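Local atomic coordinates of delta-aminolevulinic acid dehydratase (Toxoplasma gondii ME49, PDB entry 3OBK), a protein that catalyses the condensation of two molecules of 5-aminolevulinic acid into porphobilinogen, the pyrrole building block of haem and other tetrapyrroles. Residues L92-D97 and D138-M143; A133-D138 and D178-S183; Q164-A169 and S191-S196; I207-C212 and E259-L264. One frame throughout, in Å; residues are numbered along the deposited sequence.

Contact 1: L92-D97 and D138-M143; sequences LFPKVD and DPYSSM. With PBG (3-[5-(aminomethyl)-4-(carboxymethyl)-1H-pyrrol-3-yl]propanoic acid), chain L.
Pro94 and Val96 meet Pro139 and Tyr140 where the end of strand 89-95 comes against the loop that follows strand 130-135 in the TIM barrel, the end at which enzymes of this fold bind their ligands. The apolar part of the contact is carried by Tyr140. Its side chain crosses those of Pro94 and Val96 at roughly a right angle, and both approach its ring obliquely. Tyr140 OH comes nearest Pro94 CG, at 3.3 Å, while CE1 and CD1 of the ring meet Val96 CG2, the CE1 distance to that methyl being 3.5 Å. With Val96 CG1 anti to the backbone N (chi1 172°), CG2 is the methyl left to meet the ring. Apart from these apolar pairs, Pro139 CB lies against the carbonyl oxygen of Pro94 (CB to O 3.8 Å). All four residues are buried, and the Pro94 side chain also touches Leu115 of helix 114-125.

The polar part runs through one water. It accepts from Val96 N at 2.7 Å and donates to Pro139 O at 2.9 Å, so it bridges two backbones that have no direct hydrogen bond between them. Further along the loop, Ser141 OG accepts from Met143 N at 3.0 Å and forms an ST turn.

Each segment also supplies a residue to the porphobilinogen pocket. Phe93, whose ring meets Phe222 edge-to-face, comes obliquely to the pyrrole, with CE1 at 3.8 Å from PBG NA. Asp138 faces the aminomethyl group: PBG N1 gives a weak hydrogen bond to Asp138 OD1, 3.1 Å long.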
# COMPACT_ATOMS: atom_id res chain seq x y z
N LEU A 92 9.83 -23.47 -30.93
CA LEU A 92 9.67 -24.60 -31.85
C LEU A 92 8.81 -25.74 -31.32
O LEU A 92 9.06 -26.29 -30.26
CB LEU A 92 11.02 -25.21 -32.23
CG LEU A 92 12.17 -24.28 -32.59
CD1 LEU A 92 13.35 -25.18 -32.84
CD2 LEU A 92 11.84 -23.41 -33.80
N PHE A 93 7.83 -26.13 -32.11
CA PHE A 93 6.94 -27.20 -31.75
C PHE A 93 7.06 -28.30 -32.81
O PHE A 93 7.10 -28.01 -33.99
CB PHE A 93 5.52 -26.67 -31.72
CG PHE A 93 5.28 -25.60 -30.70
CD1 PHE A 93 5.07 -25.93 -29.37
CD2 PHE A 93 5.15 -24.29 -31.08
CE1 PHE A 93 4.79 -24.95 -28.44
CE2 PHE A 93 4.85 -23.31 -30.17
CZ PHE A 93 4.68 -23.62 -28.86
N PRO A 94 7.15 -29.57 -32.39
CA PRO A 94 7.20 -30.68 -33.34
C PRO A 94 5.85 -31.37 -33.57
O PRO A 94 5.18 -31.73 -32.61
CB PRO A 94 8.15 -31.65 -32.67
CG PRO A 94 7.92 -31.45 -31.23
CD PRO A 94 7.48 -30.01 -31.03
N LYS A 95 5.47 -31.53 -34.83
CA LYS A 95 4.42 -32.48 -35.20
C LYS A 95 5.11 -33.83 -35.34
O LYS A 95 5.88 -34.04 -36.26
CB LYS A 95 3.68 -32.02 -36.48
CG LYS A 95 3.20 -33.10 -37.48
CD LYS A 95 2.16 -34.07 -36.92
CE LYS A 95 1.39 -34.82 -38.07
NZ LYS A 95 2.23 -35.62 -39.07
N VAL A 96 4.84 -34.72 -34.40
CA VAL A 96 5.47 -36.05 -34.33
C VAL A 96 4.61 -37.08 -35.07
O VAL A 96 3.37 -37.00 -35.06
CB VAL A 96 5.66 -36.45 -32.83
CG1 VAL A 96 6.11 -37.88 -32.66
CG2 VAL A 96 6.61 -35.46 -32.11
N ASP A 97 5.26 -38.03 -35.73
CA ASP A 97 4.57 -39.13 -36.40
C ASP A 97 3.72 -39.89 -35.40
O ASP A 97 4.20 -40.20 -34.32
CB ASP A 97 5.58 -40.13 -37.00
CG ASP A 97 6.44 -39.51 -38.12
OD1 ASP A 97 5.84 -38.86 -39.02
OD2 ASP A 97 7.70 -39.71 -38.08
N ASP A 138 2.54 -33.48 -24.51
CA ASP A 138 1.38 -33.69 -25.36
C ASP A 138 1.70 -33.90 -26.81
O ASP A 138 0.99 -34.62 -27.47
CB ASP A 138 0.23 -32.67 -25.18
CG ASP A 138 0.68 -31.25 -25.02
OD1 ASP A 138 1.66 -30.96 -24.30
OD2 ASP A 138 -0.07 -30.39 -25.55
N PRO A 139 2.79 -33.31 -27.32
CA PRO A 139 3.07 -33.59 -28.72
C PRO A 139 3.49 -35.03 -28.94
O PRO A 139 3.54 -35.49 -30.07
CB PRO A 139 4.22 -32.63 -29.07
CG PRO A 139 4.23 -31.56 -28.00
CD PRO A 139 3.60 -32.20 -26.78
N TYR A 140 3.86 -35.71 -27.87
CA TYR A 140 4.36 -37.08 -27.95
C TYR A 140 3.42 -38.07 -27.32
O TYR A 140 3.71 -39.25 -27.31
CB TYR A 140 5.68 -37.16 -27.22
CG TYR A 140 6.68 -36.14 -27.71
CD1 TYR A 140 7.53 -36.43 -28.77
CD2 TYR A 140 6.76 -34.88 -27.12
CE1 TYR A 140 8.45 -35.51 -29.19
CE2 TYR A 140 7.66 -33.96 -27.56
CZ TYR A 140 8.49 -34.28 -28.59
OH TYR A 140 9.39 -33.36 -29.03
N SER A 141 2.31 -37.59 -26.78
CA SER A 141 1.41 -38.43 -26.01
C SER A 141 0.31 -38.97 -26.90
O SER A 141 -0.33 -38.21 -27.62
CB SER A 141 0.80 -37.64 -24.85
OG SER A 141 -0.35 -38.28 -24.37
N SER A 142 0.08 -40.27 -26.82
CA SER A 142 -0.99 -40.90 -27.60
C SER A 142 -2.35 -40.55 -27.03
O SER A 142 -3.38 -40.94 -27.60
CB SER A 142 -0.81 -42.43 -27.66
OG SER A 142 -0.53 -43.04 -26.41
N MET A 143 -2.35 -39.86 -25.89
CA MET A 143 -3.56 -39.45 -25.21
C MET A 143 -3.85 -37.98 -25.40
O MET A 143 -4.91 -37.51 -25.02
CB MET A 143 -3.44 -39.74 -23.73
CG MET A 143 -3.10 -41.20 -23.41
SD MET A 143 -4.54 -42.23 -23.49
CE MET A 143 -4.35 -43.02 -25.08
CHA PBG L . 1.26 -27.88 -25.10
C1A PBG L . 1.01 -26.56 -25.74
C2A PBG L . -0.22 -26.06 -26.15
C3A PBG L . 0.03 -24.81 -26.68
C4A PBG L . 1.37 -24.55 -26.50
NA PBG L . 1.95 -25.63 -25.95
C5A PBG L . -1.55 -26.78 -26.22
C6A PBG L . -2.20 -27.10 -24.94
O1A PBG L . -1.46 -27.10 -23.92
O2A PBG L . -3.40 -27.44 -24.91
C7A PBG L . -0.98 -23.94 -27.33
C8A PBG L . -0.46 -22.78 -28.09
C9A PBG L . -1.39 -22.07 -28.98
O3A PBG L . -0.91 -21.41 -29.90
O4A PBG L . -2.61 -22.32 -29.04
N1 PBG L . 1.72 -27.90 -23.75
O HOH W 1 2.99 -34.07 -32.48

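Contact 2: A133-D138 and D178-S183; sequences ADVALD and DMVCPS. With PBG (3-[5-(aminomethyl)-4-(carboxymethyl)-1H-pyrrol-3-yl]propanoic acid), chain L.
Two neighbouring parallel strands of the TIM barrel, joined in sequence through helix 158-175 as a beta-alpha-beta unit, pair here through Ala133-Val135 and Met179-Pro182. The bridges set Ala133 beside Val180, Asp134 beside Cys181 and Val135 beside Pro182, and the short strand axes make an angle of 37°. The backbone bonds follow the parallel pattern: Ala133 N to Met179 O, Cys181 N to Ala133 O, Val135 N to Cys181 O, and Ser183 N to Val135 O, the last at 2.9 Å. Val135 N stands well above the plane of the Cys181 carbonyl, 61° out of it.

Of the two faces, the one with Ala133, Val135, Val180 and Pro182 is apolar. The Val135 and Val180 side chains cross obliquely, CG2 of Val135 3.7 Å from CB of Val180, and Val135 CB lies 4.1 Å from Pro182 CB. This face is covered by helix 158-175, with Leu165 against Val135.

The other face carries Asp134 and Cys181, and Asp134 OD1 reaches both Ser183 and the ligand. Asp134 CG is anti to the backbone N (chi1 -172°), and OD1 takes the Ser183 hydroxyl on its syn lone pair at 2.8 Å. PBG NA points almost straight at Asp134 OD1, but at 3.4 Å this bond is weak. Ser183 OG thus lies between the Asp134 carboxylate and the ligand amine, though its 2.5 Å contact with PBG N1 is too short to be relied on. The product pocket sits at the C-terminal ends of barrel strands, as is characteristic of TIM-barrel enzymes.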
# COMPACT_ATOMS: atom_id res chain seq x y z
N ALA A 133 12.32 -23.99 -26.62
CA ALA A 133 11.69 -25.28 -26.92
C ALA A 133 10.64 -25.55 -25.86
O ALA A 133 10.89 -25.34 -24.69
CB ALA A 133 12.71 -26.38 -26.93
N ASP A 134 9.46 -26.01 -26.26
CA ASP A 134 8.43 -26.34 -25.31
C ASP A 134 8.84 -27.58 -24.50
O ASP A 134 9.61 -28.42 -24.99
CB ASP A 134 7.13 -26.58 -26.06
CG ASP A 134 5.95 -26.72 -25.14
OD1 ASP A 134 5.21 -25.71 -24.93
OD2 ASP A 134 5.75 -27.86 -24.64
N VAL A 135 8.37 -27.66 -23.25
CA VAL A 135 8.49 -28.87 -22.42
C VAL A 135 7.09 -29.27 -21.99
O VAL A 135 6.35 -28.49 -21.40
CB VAL A 135 9.43 -28.68 -21.22
CG1 VAL A 135 9.38 -29.89 -20.27
CG2 VAL A 135 10.86 -28.40 -21.72
N ALA A 136 6.73 -30.51 -22.30
CA ALA A 136 5.37 -31.00 -22.18
C ALA A 136 5.26 -32.22 -23.06
O ALA A 136 5.94 -32.33 -24.10
CB ALA A 136 4.33 -29.97 -22.58
N LEU A 137 4.45 -33.17 -22.63
CA LEU A 137 4.42 -34.46 -23.30
C LEU A 137 3.36 -34.50 -24.36
O LEU A 137 3.27 -35.47 -25.06
CB LEU A 137 4.16 -35.57 -22.29
CG LEU A 137 5.15 -35.63 -21.14
CD1 LEU A 137 4.84 -36.83 -20.26
CD2 LEU A 137 6.58 -35.69 -21.62
N ASP A 138 2.54 -33.48 -24.51
CA ASP A 138 1.38 -33.69 -25.36
C ASP A 138 1.70 -33.90 -26.81
O ASP A 138 0.99 -34.62 -27.47
CB ASP A 138 0.23 -32.67 -25.18
CG ASP A 138 0.68 -31.25 -25.02
OD1 ASP A 138 1.66 -30.96 -24.30
OD2 ASP A 138 -0.07 -30.39 -25.55
N ASP A 178 18.15 -22.57 -25.97
CA ASP A 178 18.58 -21.47 -25.09
C ASP A 178 17.68 -21.37 -23.87
O ASP A 178 18.16 -21.11 -22.75
CB ASP A 178 18.55 -20.15 -25.85
CG ASP A 178 19.55 -20.12 -26.98
OD1 ASP A 178 20.76 -19.96 -26.69
OD2 ASP A 178 19.14 -20.29 -28.15
N MET A 179 16.38 -21.58 -24.11
CA MET A 179 15.37 -21.62 -23.08
C MET A 179 14.55 -22.89 -23.21
O MET A 179 14.16 -23.26 -24.31
CB MET A 179 14.38 -20.45 -23.23
CG MET A 179 14.91 -19.02 -23.30
SD MET A 179 13.65 -17.74 -22.78
CE MET A 179 13.52 -18.18 -21.04
N VAL A 180 14.23 -23.54 -22.10
CA VAL A 180 13.15 -24.53 -22.10
C VAL A 180 11.91 -23.85 -21.51
O VAL A 180 12.01 -23.05 -20.59
CB VAL A 180 13.54 -25.83 -21.36
CG1 VAL A 180 14.79 -26.47 -22.02
CG2 VAL A 180 13.80 -25.57 -19.90
N CYS A 181 10.75 -24.16 -22.07
CA CYS A 181 9.48 -23.51 -21.73
C CYS A 181 8.43 -24.53 -21.31
O CYS A 181 7.68 -25.02 -22.15
CB CYS A 181 8.98 -22.74 -22.95
SG CYS A 181 10.27 -21.67 -23.64
N PRO A 182 8.39 -24.86 -20.01
CA PRO A 182 7.47 -25.90 -19.59
C PRO A 182 6.04 -25.42 -19.58
O PRO A 182 5.68 -24.59 -18.76
CB PRO A 182 7.94 -26.29 -18.18
CG PRO A 182 9.20 -25.51 -17.90
CD PRO A 182 9.37 -24.49 -18.98
N SER A 183 5.21 -25.99 -20.45
CA SER A 183 3.82 -25.58 -20.62
C SER A 183 2.85 -26.59 -20.03
O SER A 183 1.65 -26.55 -20.32
CB SER A 183 3.52 -25.41 -22.09
OG SER A 183 3.70 -26.64 -22.76
CHA PBG L . 1.26 -27.88 -25.10
C1A PBG L . 1.01 -26.56 -25.74
C2A PBG L . -0.22 -26.06 -26.15
C3A PBG L . 0.03 -24.81 -26.68
C4A PBG L . 1.37 -24.55 -26.50
NA PBG L . 1.95 -25.63 -25.95
C5A PBG L . -1.55 -26.78 -26.22
C6A PBG L . -2.20 -27.10 -24.94
O1A PBG L . -1.46 -27.10 -23.92
O2A PBG L . -3.40 -27.44 -24.91
C7A PBG L . -0.98 -23.94 -27.33
C8A PBG L . -0.46 -22.78 -28.09
C9A PBG L . -1.39 -22.07 -28.98
O3A PBG L . -0.91 -21.41 -29.90
O4A PBG L . -2.61 -22.32 -29.04
N1 PBG L . 1.72 -27.90 -23.75

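Contact 3: Q164-A169 and S191-S196; sequences QLCKQA and SAIRES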
# COMPACT_ATOMS: atom_id res chain seq x y z
N GLN A 164 9.65 -37.28 -16.39
CA GLN A 164 9.72 -37.23 -17.86
C GLN A 164 10.10 -35.86 -18.37
O GLN A 164 10.93 -35.73 -19.28
CB GLN A 164 8.38 -37.63 -18.50
CG GLN A 164 7.86 -39.05 -18.24
CD GLN A 164 8.85 -40.14 -18.58
OE1 GLN A 164 9.79 -40.36 -17.84
NE2 GLN A 164 8.63 -40.83 -19.69
N LEU A 165 9.51 -34.81 -17.80
CA LEU A 165 9.80 -33.45 -18.26
C LEU A 165 11.25 -33.05 -17.96
O LEU A 165 11.86 -32.27 -18.73
CB LEU A 165 8.88 -32.44 -17.60
CG LEU A 165 7.39 -32.61 -17.84
CD1 LEU A 165 6.62 -31.61 -16.98
CD2 LEU A 165 7.08 -32.46 -19.30
N CYS A 166 11.80 -33.57 -16.86
CA CYS A 166 13.20 -33.36 -16.55
C CYS A 166 14.08 -33.98 -17.62
O CYS A 166 15.08 -33.38 -18.05
CB CYS A 166 13.57 -33.88 -15.17
SG CYS A 166 12.86 -32.87 -13.82
N LYS A 167 13.71 -35.16 -18.10
CA LYS A 167 14.50 -35.80 -19.14
C LYS A 167 14.39 -35.00 -20.41
O LYS A 167 15.38 -34.75 -21.06
CB LYS A 167 14.06 -37.24 -19.41
CG LYS A 167 14.39 -38.23 -18.30
CD LYS A 167 13.65 -39.51 -18.62
CE LYS A 167 13.96 -40.64 -17.70
NZ LYS A 167 13.55 -41.92 -18.38
N GLN A 168 13.17 -34.60 -20.75
CA GLN A 168 12.92 -33.77 -21.92
C GLN A 168 13.70 -32.49 -21.89
O GLN A 168 14.33 -32.13 -22.89
CB GLN A 168 11.44 -33.42 -22.08
CG GLN A 168 11.15 -32.69 -23.40
CD GLN A 168 9.70 -32.32 -23.55
OE1 GLN A 168 8.96 -32.30 -22.58
NE2 GLN A 168 9.29 -32.04 -24.77
N ALA A 169 13.65 -31.78 -20.77
CA ALA A 169 14.39 -30.50 -20.67
C ALA A 169 15.90 -30.69 -20.84
O ALA A 169 16.55 -29.84 -21.44
CB ALA A 169 14.08 -29.72 -19.34
N SER A 191 11.12 -26.10 -10.37
CA SER A 191 12.27 -26.35 -9.50
C SER A 191 12.96 -27.64 -9.86
O SER A 191 14.19 -27.71 -9.76
CB SER A 191 11.83 -26.42 -8.05
OG SER A 191 12.95 -26.53 -7.19
N ALA A 192 12.18 -28.65 -10.24
CA ALA A 192 12.72 -29.97 -10.51
C ALA A 192 13.55 -29.89 -11.77
O ALA A 192 14.68 -30.45 -11.83
CB ALA A 192 11.60 -31.01 -10.65
N ILE A 193 13.02 -29.19 -12.77
CA ILE A 193 13.74 -29.04 -14.04
C ILE A 193 15.00 -28.22 -13.79
O ILE A 193 16.05 -28.54 -14.29
CB ILE A 193 12.90 -28.37 -15.14
CG1 ILE A 193 11.78 -29.33 -15.55
CG2 ILE A 193 13.80 -28.03 -16.29
CD1 ILE A 193 10.53 -28.76 -16.22
N ARG A 194 14.88 -27.18 -12.98
CA ARG A 194 16.02 -26.33 -12.69
C ARG A 194 17.21 -27.13 -12.13
O ARG A 194 18.34 -26.91 -12.54
CB ARG A 194 15.61 -25.22 -11.72
CG ARG A 194 16.72 -24.20 -11.42
CD ARG A 194 17.05 -23.31 -12.62
NE ARG A 194 18.08 -23.89 -13.48
CZ ARG A 194 18.28 -23.55 -14.74
NH1 ARG A 194 19.24 -24.15 -15.43
NH2 ARG A 194 17.53 -22.62 -15.33
N GLU A 195 16.93 -28.05 -11.21
CA GLU A 195 17.98 -28.75 -10.48
C GLU A 195 18.61 -29.78 -11.36
O GLU A 195 19.82 -29.96 -11.31
CB GLU A 195 17.42 -29.43 -9.23
CG GLU A 195 18.48 -29.82 -8.22
CD GLU A 195 17.92 -30.52 -6.97
OE1 GLU A 195 17.32 -29.82 -6.12
OE2 GLU A 195 18.13 -31.76 -6.82
N SER A 196 17.77 -30.46 -12.15
CA SER A 196 18.21 -31.40 -13.16
C SER A 196 19.15 -30.74 -14.15
O SER A 196 20.24 -31.27 -14.44
CB SER A 196 17.01 -31.97 -13.92
OG SER A 196 16.11 -32.62 -13.04
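Cys166 SG points at the surface of helix 191-196, and the residue has the largest buried area of the contact, 72 Å². The apolar contacts gather round it and Ile193. SG stands anti to the carbonyl carbon of Cys166 (chi1 -70°), from where it meets Ala192 CB at 3.9 Å and, more loosely, Ile193 CG1. One turn along, Ala169 CB packs on Ile193 CG2 at 3.5 Å. That methyl branch is anti to the backbone N of Ile193, while the other branch runs out so that CD1 touches Leu165 CB at 4.3 Å. Ile193 thus meets Leu165, Cys166 and Ala169, which lie within about one turn of helix.

Helices 158-175 and 189-199 are neighbours in the outer layer of the TIM barrel, each lying in the chain next to strand 179-182. Their short axes approach to 9.1 Å and enclose 44° between N-to-C directions. The small side chains of Cys166, Ala169, Ala192 and Ser196 at the interface are consistent with so close an approach.

The polar bonds at the interface are those of Ser196 with Ala192 O. Ser196 OG donates to Ala192 O at 2.9 Å, and Ser196 N reaches the same oxygen from the opposite face of the carbonyl plane. Cys166 SG lies 3.6 Å from this doubly used Ala192 O. Elsewhere on this helix, Ser191 OG is hydrogen-bonded to Gln20 of a second subunit.

Contact 4: I207-C212 and E259-L264; sequences ILAYSC and EGADML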
# COMPACT_ATOMS: atom_id res chain seq x y z
N ILE A 207 14.71 -20.94 -18.13
CA ILE A 207 13.40 -21.53 -17.99
C ILE A 207 12.37 -20.41 -18.15
O ILE A 207 12.32 -19.50 -17.35
CB ILE A 207 13.22 -22.21 -16.64
CG1 ILE A 207 14.13 -23.44 -16.54
CG2 ILE A 207 11.76 -22.64 -16.41
CD1 ILE A 207 14.25 -24.03 -15.13
N LEU A 208 11.59 -20.47 -19.22
CA LEU A 208 10.42 -19.62 -19.38
C LEU A 208 9.21 -20.39 -18.81
O LEU A 208 8.70 -21.35 -19.42
CB LEU A 208 10.24 -19.26 -20.84
CG LEU A 208 9.00 -18.55 -21.43
CD1 LEU A 208 8.30 -17.59 -20.50
CD2 LEU A 208 9.43 -17.85 -22.75
N ALA A 209 8.79 -20.01 -17.61
CA ALA A 209 7.77 -20.79 -16.90
C ALA A 209 6.41 -20.32 -17.34
O ALA A 209 6.12 -19.13 -17.28
CB ALA A 209 7.93 -20.64 -15.37
N TYR A 210 5.58 -21.23 -17.82
CA TYR A 210 4.17 -20.92 -18.03
C TYR A 210 3.52 -21.01 -16.65
O TYR A 210 3.19 -22.09 -16.23
CB TYR A 210 3.52 -21.92 -18.96
CG TYR A 210 3.87 -21.81 -20.41
CD1 TYR A 210 5.06 -22.27 -20.89
CD2 TYR A 210 2.95 -21.32 -21.32
CE1 TYR A 210 5.37 -22.20 -22.27
CE2 TYR A 210 3.24 -21.25 -22.69
CZ TYR A 210 4.46 -21.69 -23.16
OH TYR A 210 4.74 -21.62 -24.53
N SER A 211 3.38 -19.89 -15.94
CA SER A 211 2.81 -19.90 -14.58
C SER A 211 1.32 -19.90 -14.60
O SER A 211 0.71 -20.67 -13.88
CB SER A 211 3.20 -18.67 -13.78
OG SER A 211 4.58 -18.56 -13.76
N CYS A 212 0.74 -19.00 -15.38
CA CYS A 212 -0.69 -18.81 -15.43
C CYS A 212 -1.20 -19.19 -16.82
O CYS A 212 -1.38 -18.35 -17.68
CB CYS A 212 -1.02 -17.35 -15.08
SG CYS A 212 -0.06 -16.73 -13.66
N GLU A 259 10.87 -20.95 -7.17
CA GLU A 259 11.50 -22.14 -7.75
C GLU A 259 12.63 -21.84 -8.75
O GLU A 259 13.23 -22.77 -9.29
CB GLU A 259 10.43 -23.03 -8.42
CG GLU A 259 9.53 -23.71 -7.40
CD GLU A 259 8.43 -24.59 -8.01
OE1 GLU A 259 8.60 -25.17 -9.13
OE2 GLU A 259 7.38 -24.74 -7.31
N GLY A 260 12.88 -20.57 -9.06
CA GLY A 260 14.03 -20.19 -9.90
C GLY A 260 13.82 -19.83 -11.38
O GLY A 260 14.79 -19.65 -12.14
N ALA A 261 12.57 -19.71 -11.80
CA ALA A 261 12.26 -19.30 -13.18
C ALA A 261 12.93 -17.97 -13.50
O ALA A 261 13.14 -17.13 -12.61
CB ALA A 261 10.79 -19.19 -13.38
N ASP A 262 13.25 -17.81 -14.77
CA ASP A 262 13.84 -16.62 -15.34
C ASP A 262 12.77 -15.66 -15.93
O ASP A 262 13.00 -14.45 -16.01
CB ASP A 262 14.79 -17.03 -16.47
CG ASP A 262 15.93 -17.90 -15.99
OD1 ASP A 262 16.79 -17.36 -15.24
OD2 ASP A 262 16.01 -19.09 -16.38
N MET A 263 11.66 -16.23 -16.42
CA MET A 263 10.52 -15.45 -16.96
C MET A 263 9.23 -16.17 -16.70
O MET A 263 9.21 -17.40 -16.59
CB MET A 263 10.65 -15.23 -18.46
CG MET A 263 11.97 -14.57 -18.90
SD MET A 263 12.08 -14.22 -20.68
CE MET A 263 13.86 -14.04 -20.80
N LEU A 264 8.14 -15.39 -16.61
CA LEU A 264 6.81 -15.91 -16.41
C LEU A 264 5.90 -15.58 -17.59
O LEU A 264 5.88 -14.45 -18.08
CB LEU A 264 6.22 -15.34 -15.16
CG LEU A 264 7.07 -15.59 -13.90
CD1 LEU A 264 6.46 -14.80 -12.74
CD2 LEU A 264 7.24 -17.07 -13.58
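The flat carboxylate of Asp262 meets Ile207 through one oxygen: OD2 accepts Ile207 N at 2.9 Å on its anti lone pair, with an N-H...O angle of 159°. The other oxygen, OD1, is held by a salt bridge to Arg25 of a second subunit. The Ile207 carbonyl answers in its own plane, its O taking Asp262 N at 3.2 Å, and Met263 N adds a weak bond to it. The Met263 carbonyl O in turn accepts Ala209 N at 2.8 Å, with the donor tilted 27° from the plane.

These bonds start the parallel pairing of strands 206-213 and 263-267 in the TIM barrel, with Leu208 beside Met263 and Ala209 beside Leu264. Just before it, Gly260 (phi 102°) ends the preceding helix in a Schellman motif. On one face of the sheet Leu208 CD1 meets Met263 CB at 3.9 Å. On the other, Ala209 CB packs on Ala261 CB at 3.8 Å and on Leu264 CD2. Leu264 CD2 also touches the hydroxyl of Ser211, which bonds to Asp256.

The chemistry thus gives a buried carboxylate a backbone N-H at one oxygen and an arginine of a second subunit at the other, both of which would favour its ionised form. The residue just before the strand pairing is thus tied to the subunit interface.

In the fold
All four contacts lie in one TIM barrel. The curled sheet runs through strands 89-95, 130-135, 179-182, 206-213 and 263-267, each parallel to the next: contact 1 draws on the first of these and the loop after the second, contact 2 pairs the second and third, and contact 4 the fourth and fifth. Contact 3 joins the helices on either side of strand 179-182 in sequence. Its centre is about 10 Å from that of contact 2, which it meets through Gln168 and Ala136. Contacts 1 and 2 share Asp138 and the ligand. Contacts 3 and 4 touch a second subunit, which contact 2 also meets at Asp178; thus neighbouring parts of one barrel serve pocket and assembly.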